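Local coordinates for protein purine nucleosidase, (IunH-1) (Sulfolobus solfataricus, PDB 3T8J) that is classed as a purine nucleosidase of the inosine-uridine preferring nucleoside hydrolase family and holds a sodium ion in the model, at residues A245-G248 with S249-T252; S299-E302 with K303-L307. All coordinates share one frame; numbering follows the deposited sequence.

Contact 1 (A245-G248 with S249-T252)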
loop_
_atom_site.group_PDB
_atom_site.type_symbol
_atom_site.label_atom_id
_atom_site.label_comp_id
_atom_site.label_asym_id
_atom_site.label_seq_id
_atom_site.Cartn_x
_atom_site.Cartn_y
_atom_site.Cartn_z
ATOM N N ALA A 245 -23.999 7.667 25.882
ATOM C CA ALA A 245 -23.164 7.353 27.063
ATOM C C ALA A 245 -23.937 7.573 28.363
ATOM O O ALA A 245 -23.891 6.752 29.285
ATOM C CB ALA A 245 -21.869 8.163 27.049
ATOM N N ILE A 246 -24.718 8.642 28.420
ATOM C CA ILE A 246 -25.553 8.948 29.594
ATOM C C ILE A 246 -26.728 7.974 29.762
ATOM O O ILE A 246 -26.973 7.460 30.875
ATOM C CB ILE A 246 -26.093 10.411 29.509
ATOM C CG1 ILE A 246 -24.944 11.415 29.617
ATOM C CG2 ILE A 246 -27.140 10.679 30.590
ATOM C CD1 ILE A 246 -25.281 12.855 29.105
ATOM N N ASP A 247 -27.449 7.733 28.670
ATOM C CA ASP A 247 -28.644 6.869 28.644
ATOM C C ASP A 247 -28.570 5.918 27.456
ATOM O O ASP A 247 -28.869 6.293 26.327
ATOM C CB ASP A 247 -29.897 7.750 28.536
ATOM C CG ASP A 247 -31.190 6.948 28.463
ATOM O OD1 ASP A 247 -31.151 5.697 28.516
ATOM O OD2 ASP A 247 -32.268 7.584 28.368
ATOM N N GLY A 248 -28.174 4.675 27.716
ATOM C CA GLY A 248 -27.951 3.707 26.671
ATOM C C GLY A 248 -29.182 3.333 25.866
ATOM O O GLY A 248 -29.047 2.827 24.740
ATOM N N SER A 249 -30.379 3.541 26.431
ATOM C CA SER A 249 -31.623 3.245 25.706
ATOM C C SER A 249 -31.853 4.189 24.515
ATOM O O SER A 249 -32.728 3.940 23.686
ATOM C CB SER A 249 -32.838 3.262 26.648
ATOM O OG SER A 249 -33.212 4.576 27.019
ATOM N N ILE A 250 -31.066 5.257 24.411
ATOM C CA ILE A 250 -31.144 6.127 23.224
ATOM C C ILE A 250 -30.672 5.361 21.981
ATOM O O ILE A 250 -31.212 5.571 20.888
ATOM C CB ILE A 250 -30.403 7.466 23.441
ATOM C CG1 ILE A 250 -31.139 8.277 24.519
ATOM C CG2 ILE A 250 -30.305 8.270 22.116
ATOM C CD1 ILE A 250 -30.434 9.513 25.004
ATOM N N ALA A 251 -29.720 4.435 22.151
ATOM C CA ALA A 251 -29.350 3.505 21.072
ATOM C C ALA A 251 -30.393 2.388 20.956
ATOM O O ALA A 251 -30.737 1.719 21.948
ATOM C CB ALA A 251 -27.946 2.918 21.297
ATOM N N THR A 252 -30.934 2.214 19.760
ATOM C CA THR A 252 -31.997 1.226 19.538
ATOM C C THR A 252 -31.574 -0.016 18.732
ATOM O O THR A 252 -32.324 -1.002 18.674
ATOM C CB THR A 252 -33.218 1.887 18.886
ATOM O OG1 THR A 252 -32.789 2.586 17.718
ATOM C CG2 THR A 252 -33.860 2.888 19.835
#

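Contact 2 (S299-E302 with K303-L307)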
loop_
_atom_site.group_PDB
_atom_site.type_symbol
_atom_site.label_atom_id
_atom_site.label_comp_id
_atom_site.label_asym_id
_atom_site.label_seq_id
_atom_site.Cartn_x
_atom_site.Cartn_y
_atom_site.Cartn_z
ATOM N N SER A 299 -36.183 10.594 21.838
ATOM C CA SER A 299 -35.497 10.546 23.128
ATOM C C SER A 299 -34.256 11.436 23.141
ATOM O O SER A 299 -33.999 12.114 24.134
ATOM C CB SER A 299 -35.120 9.105 23.497
ATOM O OG SER A 299 -36.273 8.318 23.710
ATOM N N PHE A 300 -33.499 11.434 22.043
ATOM C CA PHE A 300 -32.315 12.269 21.953
ATOM C C PHE A 300 -32.677 13.750 22.038
ATOM O O PHE A 300 -32.096 14.498 22.821
ATOM C CB PHE A 300 -31.530 11.993 20.665
ATOM C CG PHE A 300 -30.473 13.015 20.401
ATOM C CD1 PHE A 300 -29.416 13.183 21.276
ATOM C CD2 PHE A 300 -30.556 13.846 19.305
ATOM C CE1 PHE A 300 -28.451 14.147 21.059
ATOM C CE2 PHE A 300 -29.603 14.824 19.081
ATOM C CZ PHE A 300 -28.547 14.983 19.964
ATOM N N MET A 301 -33.663 14.174 21.257
ATOM C CA MET A 301 -34.040 15.590 21.248
ATOM C C MET A 301 -34.635 16.042 22.576
ATOM O O MET A 301 -34.509 17.198 22.953
ATOM C CB MET A 301 -34.976 15.903 20.083
ATOM C CG MET A 301 -34.293 15.846 18.723
ATOM S SD MET A 301 -32.892 16.979 18.537
ATOM C CE MET A 301 -33.713 18.577 18.480
ATOM N N GLU A 302 -35.262 15.126 23.302
ATOM C CA GLU A 302 -35.722 15.449 24.653
ATOM C C GLU A 302 -34.546 15.854 25.567
ATOM O O GLU A 302 -34.689 16.790 26.367
ATOM C CB GLU A 302 -36.536 14.291 25.244
ATOM C CG GLU A 302 -37.890 14.133 24.564
ATOM C CD GLU A 302 -38.736 12.984 25.116
ATOM O OE1 GLU A 302 -38.193 12.123 25.851
ATOM O OE2 GLU A 302 -39.955 12.949 24.818
ATOM N N LYS A 303 -33.399 15.174 25.437
ATOM C CA LYS A 303 -32.194 15.530 26.201
ATOM C C LYS A 303 -31.677 16.898 25.779
ATOM O O LYS A 303 -31.211 17.677 26.606
ATOM C CB LYS A 303 -31.057 14.503 26.023
ATOM C CG LYS A 303 -31.204 13.167 26.712
ATOM C CD LYS A 303 -31.213 13.273 28.243
ATOM C CE LYS A 303 -31.138 11.886 28.908
ATOM N NZ LYS A 303 -31.925 10.836 28.138
ATOM N N ILE A 304 -31.752 17.197 24.482
ATOM C CA ILE A 304 -31.294 18.498 23.987
ATOM C C ILE A 304 -32.185 19.653 24.503
ATOM O O ILE A 304 -31.686 20.653 25.027
ATOM C CB ILE A 304 -31.231 18.511 22.433
ATOM C CG1 ILE A 304 -30.170 17.519 21.914
ATOM C CG2 ILE A 304 -30.995 19.924 21.898
ATOM C CD1 ILE A 304 -28.756 17.822 22.335
ATOM N N TYR A 305 -33.498 19.524 24.372
ATOM C CA TYR A 305 -34.392 20.575 24.884
ATOM C C TYR A 305 -34.219 20.817 26.394
ATOM O O TYR A 305 -34.270 21.960 26.865
ATOM C CB TYR A 305 -35.857 20.263 24.558
ATOM C CG TYR A 305 -36.193 20.262 23.079
ATOM C CD1 TYR A 305 -35.844 21.330 22.258
ATOM C CD2 TYR A 305 -36.902 19.208 22.511
ATOM C CE1 TYR A 305 -36.165 21.332 20.894
ATOM C CE2 TYR A 305 -37.234 19.207 21.163
ATOM C CZ TYR A 305 -36.864 20.275 20.363
ATOM O OH TYR A 305 -37.198 20.279 19.026
ATOM N N ASP A 306 -34.030 19.737 27.138
ATOM C CA ASP A 306 -33.767 19.811 28.567
ATOM C C ASP A 306 -32.499 20.625 28.873
ATOM O O ASP A 306 -32.496 21.484 29.767
ATOM C CB ASP A 306 -33.649 18.387 29.126
ATOM C CG ASP A 306 -33.279 18.357 30.595
ATOM O OD1 ASP A 306 -34.145 18.679 31.449
ATOM O OD2 ASP A 306 -32.118 17.998 30.898
ATOM N N LEU A 307 -31.434 20.360 28.115
ATOM C CA LEU A 307 -30.198 21.115 28.251
ATOM C C LEU A 307 -30.406 22.611 27.968
ATOM O O LEU A 307 -29.887 23.462 28.684
ATOM C CB LEU A 307 -29.127 20.543 27.301
ATOM C CG LEU A 307 -27.788 21.259 27.255
ATOM C CD1 LEU A 307 -27.082 21.210 28.609
ATOM C CD2 LEU A 307 -26.868 20.663 26.190
HETATM O O HOH W 1 -34.342 11.342 26.821
#

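Contact 1 (A245-G248 with S249-T252)
Asp-247 and Ser-249 meet through the carboxylate oxygen OD1 of the aspartate, which takes two hydrogen bonds from the serine. The hydroxyl gives the shorter one, with Ser-249 OG 2.8 Å from Asp-247 OD1. It comes in on the syn side, 30° out of the carboxylate plane. The backbone gives the other, with Ser-249 N 3.1 Å from Asp-247 OD1. This N-H stands above the carboxylate plane, and both donors use the same face. The carboxylate reaches them because Asp-247 CG lies anti to the backbone N (chi1 178°). Ser-249 OG sits between its own backbone N and carbonyl carbon, which turns it back to the acid. Two bonds on one oxygen should limit rotation of the carboxylate.

Two backbone bonds shape the turn. The bond from Ile-250 N to Asp-247 O is 3.1 Å long and nearly straight at 165°. The bond from Ala-251 N to Gly-248 O is also 3.1 Å long but more bent. Arg-254 binds Gly-248 O as a second donor.

The apolar part is small. The Ile-250 side chain crosses that of Asp-247 at about a right angle. Ile-250 CD1 lies 4.0 Å from Asp-247 CB. Ile-250 also packs back on Ala-243 and Ile-244 of helix 237-246.

The OD1 bond to the N-H two residues on makes an Asx turn. It opens the short 3-10 turn that joins the end of helix 237-246 to strand 251-261.

Contact 2 (S299-E302 with K303-L307)
Phe-300 and Ile-304 pack one helical turn apart. Ile-304 CG1 lies over one face of the phenyl ring, offset toward its rim, in a CH-pi contact 4.0 Å from the Phe-300 ring centroid. The ring atom nearest to it is Phe-300 CZ, 3.6 Å from Ile-304 CG1. Ile-304 CD1 also reaches this end of the ring. Phe-300 CG is anti to the backbone N (chi1 168°), which carries the ring along the helix toward Ile-304.

Met-301 meets Tyr-305 in the same i to i+4 spacing. The methionine bends at chi2 and chi3, and Met-301 CE comes 4.0 Å from Tyr-305 CZ.

Helix bonds hold these pairs. Tyr-305 N binds Met-301 O at 2.9 Å, almost straight at 175°. Ile-304 N binds Phe-300 O in the carbonyl plane. Lys-303 N makes only weak bonds, to Ser-299 O and Phe-300 O. A water makes up a second link here: it donates to Ser-299 O and accepts from Lys-303 NZ.

Helix 297-308 is flanked on several sides. Phe-300 packs on helix 237-246, Ile-304 and Leu-307 on helix 12-23, and Tyr-305 on helix 197-204, while Asp-306 forms a salt bridge with Lys-23.

Overall arrangement
Contact 1 comes first in the chain, and contact 2 follows in helix 297-308. Their centres are about 12 Å apart, and they touch directly. Lys-303 NZ lies 3.3 Å from Asp-247 OD2, a long and weak ion pair. The same nitrogen is 3.7 Å from Ile-250 CD1. Ile-250 CG2 packs on Phe-300 CB at 4.2 Å. The turn after helix 237-246 therefore rests against Phe-300 and Lys-303 of helix 297-308. Neither contact supplies a sodium ligand; those come from Asp-9, Asp-14, Ile-121 and Ser-122. Asp-14 lies on helix 12-23. Segment 245-248 touches that helix through Ile-246, and segment 303-307 through Ile-304.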